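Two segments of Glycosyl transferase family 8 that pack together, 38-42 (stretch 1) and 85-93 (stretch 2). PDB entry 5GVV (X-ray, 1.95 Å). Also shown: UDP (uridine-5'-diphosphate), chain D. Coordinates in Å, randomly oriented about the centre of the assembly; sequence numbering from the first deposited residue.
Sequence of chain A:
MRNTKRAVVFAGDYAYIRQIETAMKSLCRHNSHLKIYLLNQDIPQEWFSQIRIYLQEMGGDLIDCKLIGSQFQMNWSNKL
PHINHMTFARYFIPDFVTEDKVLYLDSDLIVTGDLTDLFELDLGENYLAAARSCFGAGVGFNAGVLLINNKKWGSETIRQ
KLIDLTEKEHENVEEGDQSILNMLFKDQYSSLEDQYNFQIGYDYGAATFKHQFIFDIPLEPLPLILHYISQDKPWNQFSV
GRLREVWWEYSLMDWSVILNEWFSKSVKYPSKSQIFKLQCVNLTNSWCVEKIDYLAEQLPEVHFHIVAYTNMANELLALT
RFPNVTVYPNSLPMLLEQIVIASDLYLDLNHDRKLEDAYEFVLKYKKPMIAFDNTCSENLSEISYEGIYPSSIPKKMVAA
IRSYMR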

# COMPACT_ATOMS: atom_id res chain seq x y z
N LEU A 38 -15.39 -7.72 3.87
CA LEU A 38 -14.04 -7.98 3.37
C LEU A 38 -13.45 -9.21 4.04
O LEU A 38 -13.08 -9.17 5.22
N LEU A 39 -13.36 -10.30 3.28
CA LEU A 39 -12.78 -11.53 3.79
C LEU A 39 -11.26 -11.42 3.79
O LEU A 39 -10.65 -11.12 2.76
N ASN A 40 -10.64 -11.65 4.95
CA ASN A 40 -9.19 -11.52 5.07
C ASN A 40 -8.68 -12.27 6.29
O ASN A 40 -9.46 -12.72 7.12
N GLN A 41 -7.35 -12.40 6.40
CA GLN A 41 -6.74 -13.04 7.55
C GLN A 41 -5.88 -12.07 8.33
O GLN A 41 -5.79 -12.15 9.56
N ASP A 42 -5.24 -11.14 7.63
CA ASP A 42 -4.14 -10.39 8.23
C ASP A 42 -4.20 -8.87 8.07
O ASP A 42 -3.21 -8.19 8.32
N HIS A 85 -6.53 -18.75 1.33
CA HIS A 85 -5.79 -17.92 0.38
C HIS A 85 -4.73 -18.73 -0.37
O HIS A 85 -4.12 -19.62 0.22
N MSE A 86 -4.46 -18.45 -1.62
CA MSE A 86 -4.93 -17.33 -2.33
C MSE A 86 -6.29 -16.85 -2.68
O MSE A 86 -6.91 -16.00 -2.05
N THR A 87 -6.73 -17.40 -3.79
CA THR A 87 -7.92 -16.93 -4.48
C THR A 87 -9.16 -17.75 -4.16
O THR A 87 -10.15 -17.70 -4.90
N PHE A 88 -9.11 -18.49 -3.06
CA PHE A 88 -10.14 -19.48 -2.75
C PHE A 88 -11.13 -19.02 -1.68
O PHE A 88 -12.08 -19.73 -1.36
N ALA A 89 -10.90 -17.83 -1.13
CA ALA A 89 -11.65 -17.38 0.04
C ALA A 89 -13.12 -17.11 -0.25
O ALA A 89 -13.95 -17.08 0.66
N ARG A 90 -13.46 -16.91 -1.53
CA ARG A 90 -14.83 -16.60 -1.91
C ARG A 90 -15.78 -17.77 -1.64
O ARG A 90 -17.01 -17.60 -1.63
N TYR A 91 -15.22 -18.95 -1.40
CA TYR A 91 -16.00 -20.13 -1.03
C TYR A 91 -16.78 -19.88 0.27
O TYR A 91 -17.91 -20.36 0.43
N PHE A 92 -16.17 -19.14 1.20
CA PHE A 92 -16.72 -18.96 2.55
C PHE A 92 -17.70 -17.80 2.66
O PHE A 92 -18.08 -17.41 3.77
N ILE A 93 -18.11 -17.24 1.53
CA ILE A 93 -19.05 -16.12 1.52
C ILE A 93 -20.32 -16.34 2.37
O ILE A 93 -20.64 -15.50 3.21

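Two segments far apart in sequence can pack largely around one aliphatic side chain, with no hydrogen bond between them, and the small contact here, burying 242 Å² in all, is a clear instance.

Apolar packing centres on Leu 39, the residue most covered by the other stretch. Its CA-to-CB bond points toward the second stretch, and chi1 near m with chi2 near p carries CD2 onto the turn of 3-10 backbone that starts at Ala 89. There CD2 lies 3.2 Å from the O of Ala 89, a close van der Waals approach to a carbonyl already engaged by the N of Phe 92 at 3.1 Å. The same methyl also lies against Phe 92 and Ile 93: Leu 39 CD2 is 4.3 Å from Phe 92 CB and 4.3 Å from Ile 93 N. Phe 92 (chi1 m) thus offers its CB, while its ring leads away. The methyl of Ala 89 also points toward stretch 1.

Polar groups gather at the more exposed end without bonding across it. His 85 (chi1 m) points inward, its NE2 4.4 Å from Leu 39 O, which lies near the ring plane at the edge. Gln 41, with chi1 m and chi2 t, extends toward it, yet its OE1 stays 3.8 Å from His 85 ND1. Asn 40 (chi1 p) turns away instead, and its ND2 donates to Leu 38 O at 3.0 Å within its own strand.

The bound UDP, the nucleotide portion of a glycosyl donor, makes its closest contacts with Thr 87 and Arg 90, which take no part in this packing, while UDP O2 lies at the edge of the His 85 ring, near its plane. Thr 87 OG1 lies 3.4 Å from UDP C5', and Arg 90 NH1 3.7 Å from the same carbon; a weak hydrogen bond from Arg 90 NH1 to Thr 87 OG1, 2.8 Å, links the two side chains.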

# COMPACT_ATOMS: atom_id res chain seq x y z
CB LEU A 38 -13.12 -6.77 3.57
CG LEU A 38 -11.65 -6.95 3.20
CD1 LEU A 38 -11.52 -7.44 1.77
CD2 LEU A 38 -10.89 -5.64 3.38
CB LEU A 39 -13.24 -12.73 2.96
CG LEU A 39 -14.56 -13.39 3.39
CD1 LEU A 39 -15.73 -12.44 3.22
CD2 LEU A 39 -14.81 -14.70 2.63
CB ASN A 40 -8.78 -10.05 5.16
CG ASN A 40 -9.15 -9.42 6.50
OD1 ASN A 40 -8.28 -9.12 7.32
ND2 ASN A 40 -10.44 -9.20 6.72
CB GLN A 41 -5.83 -14.19 7.12
CG GLN A 41 -6.50 -15.35 6.41
CD GLN A 41 -5.55 -16.53 6.25
OE1 GLN A 41 -4.93 -16.71 5.20
NE2 GLN A 41 -5.44 -17.34 7.29
CB ASP A 42 -2.81 -10.91 7.70
CG ASP A 42 -2.66 -10.72 6.19
OD1 ASP A 42 -3.69 -10.52 5.49
OD2 ASP A 42 -1.52 -10.78 5.70
CB HIS A 85 -5.18 -16.71 1.09
CG HIS A 85 -6.17 -15.63 1.39
ND1 HIS A 85 -7.20 -15.80 2.29
CD2 HIS A 85 -6.30 -14.37 0.91
CE1 HIS A 85 -7.92 -14.69 2.35
NE2 HIS A 85 -7.39 -13.81 1.52
CB MSE A 86 -4.32 -17.47 -3.74
CG MSE A 86 -2.84 -17.79 -3.71
SE MSE A 86 -2.03 -16.73 -5.15
CE MSE A 86 -1.17 -18.15 -6.21
CB THR A 87 -7.67 -16.95 -6.00
OG1 THR A 87 -8.87 -16.62 -6.70
CG2 THR A 87 -7.20 -18.33 -6.43
CB PHE A 88 -9.48 -20.79 -2.31
CG PHE A 88 -8.59 -21.41 -3.35
CD1 PHE A 88 -9.12 -22.29 -4.28
CD2 PHE A 88 -7.23 -21.13 -3.39
CE1 PHE A 88 -8.31 -22.88 -5.24
CE2 PHE A 88 -6.42 -21.71 -4.34
CZ PHE A 88 -6.96 -22.59 -5.28
CB ALA A 89 -10.99 -16.15 0.65
CB ARG A 90 -14.90 -16.15 -3.38
CG ARG A 90 -14.37 -17.16 -4.39
CD ARG A 90 -14.20 -16.54 -5.78
NE ARG A 90 -12.82 -16.13 -6.04
CZ ARG A 90 -12.42 -15.46 -7.11
NH1 ARG A 90 -11.14 -15.13 -7.26
NH2 ARG A 90 -13.30 -15.10 -8.04
CB TYR A 91 -15.09 -21.35 -0.84
CG TYR A 91 -14.41 -21.87 -2.10
CD1 TYR A 91 -14.73 -21.37 -3.35
CD2 TYR A 91 -13.45 -22.88 -2.02
CE1 TYR A 91 -14.11 -21.84 -4.50
CE2 TYR A 91 -12.82 -23.36 -3.16
CZ TYR A 91 -13.16 -22.84 -4.40
OH TYR A 91 -12.54 -23.31 -5.53
CB PHE A 92 -15.59 -18.78 3.57
CG PHE A 92 -14.62 -19.93 3.61
CD1 PHE A 92 -14.89 -21.05 4.39
CD2 PHE A 92 -13.44 -19.88 2.88
CE1 PHE A 92 -13.99 -22.11 4.43
CE2 PHE A 92 -12.54 -20.93 2.92
CZ PHE A 92 -12.82 -22.05 3.70
CB ILE A 93 -19.40 -15.66 0.07
CG1 ILE A 93 -18.23 -14.87 -0.52
CG2 ILE A 93 -20.65 -14.81 0.06
CD1 ILE A 93 -18.37 -14.57 -2.01
N1 UDP D . -5.67 -12.10 -4.26
C2 UDP D . -5.10 -11.61 -3.11
N3 UDP D . -3.72 -11.49 -3.00
C4 UDP D . -2.91 -11.87 -4.05
C5 UDP D . -3.50 -12.37 -5.21
C6 UDP D . -4.87 -12.59 -5.26
O2 UDP D . -5.82 -11.27 -2.18
O4 UDP D . -1.69 -11.76 -3.95
C1' UDP D . -7.14 -12.21 -4.35
C2' UDP D . -7.71 -10.93 -4.94
O2' UDP D . -8.97 -10.65 -4.37
C3' UDP D . -7.91 -11.27 -6.40
C4' UDP D . -8.23 -12.76 -6.33
O4' UDP D . -7.52 -13.27 -5.22
O3' UDP D . -8.95 -10.51 -6.96
C5' UDP D . -7.85 -13.50 -7.61
O5' UDP D . -6.66 -12.94 -8.12
PA UDP D . -6.66 -12.34 -9.61
O1A UDP D . -7.68 -11.26 -9.62
O2A UDP D . -5.32 -11.84 -9.97
O3A UDP D . -7.09 -13.57 -10.57
PB UDP D . -7.71 -13.36 -12.05
O1B UDP D . -8.30 -14.62 -12.54
O2B UDP D . -6.60 -12.97 -12.96
O3B UDP D . -8.74 -12.29 -12.02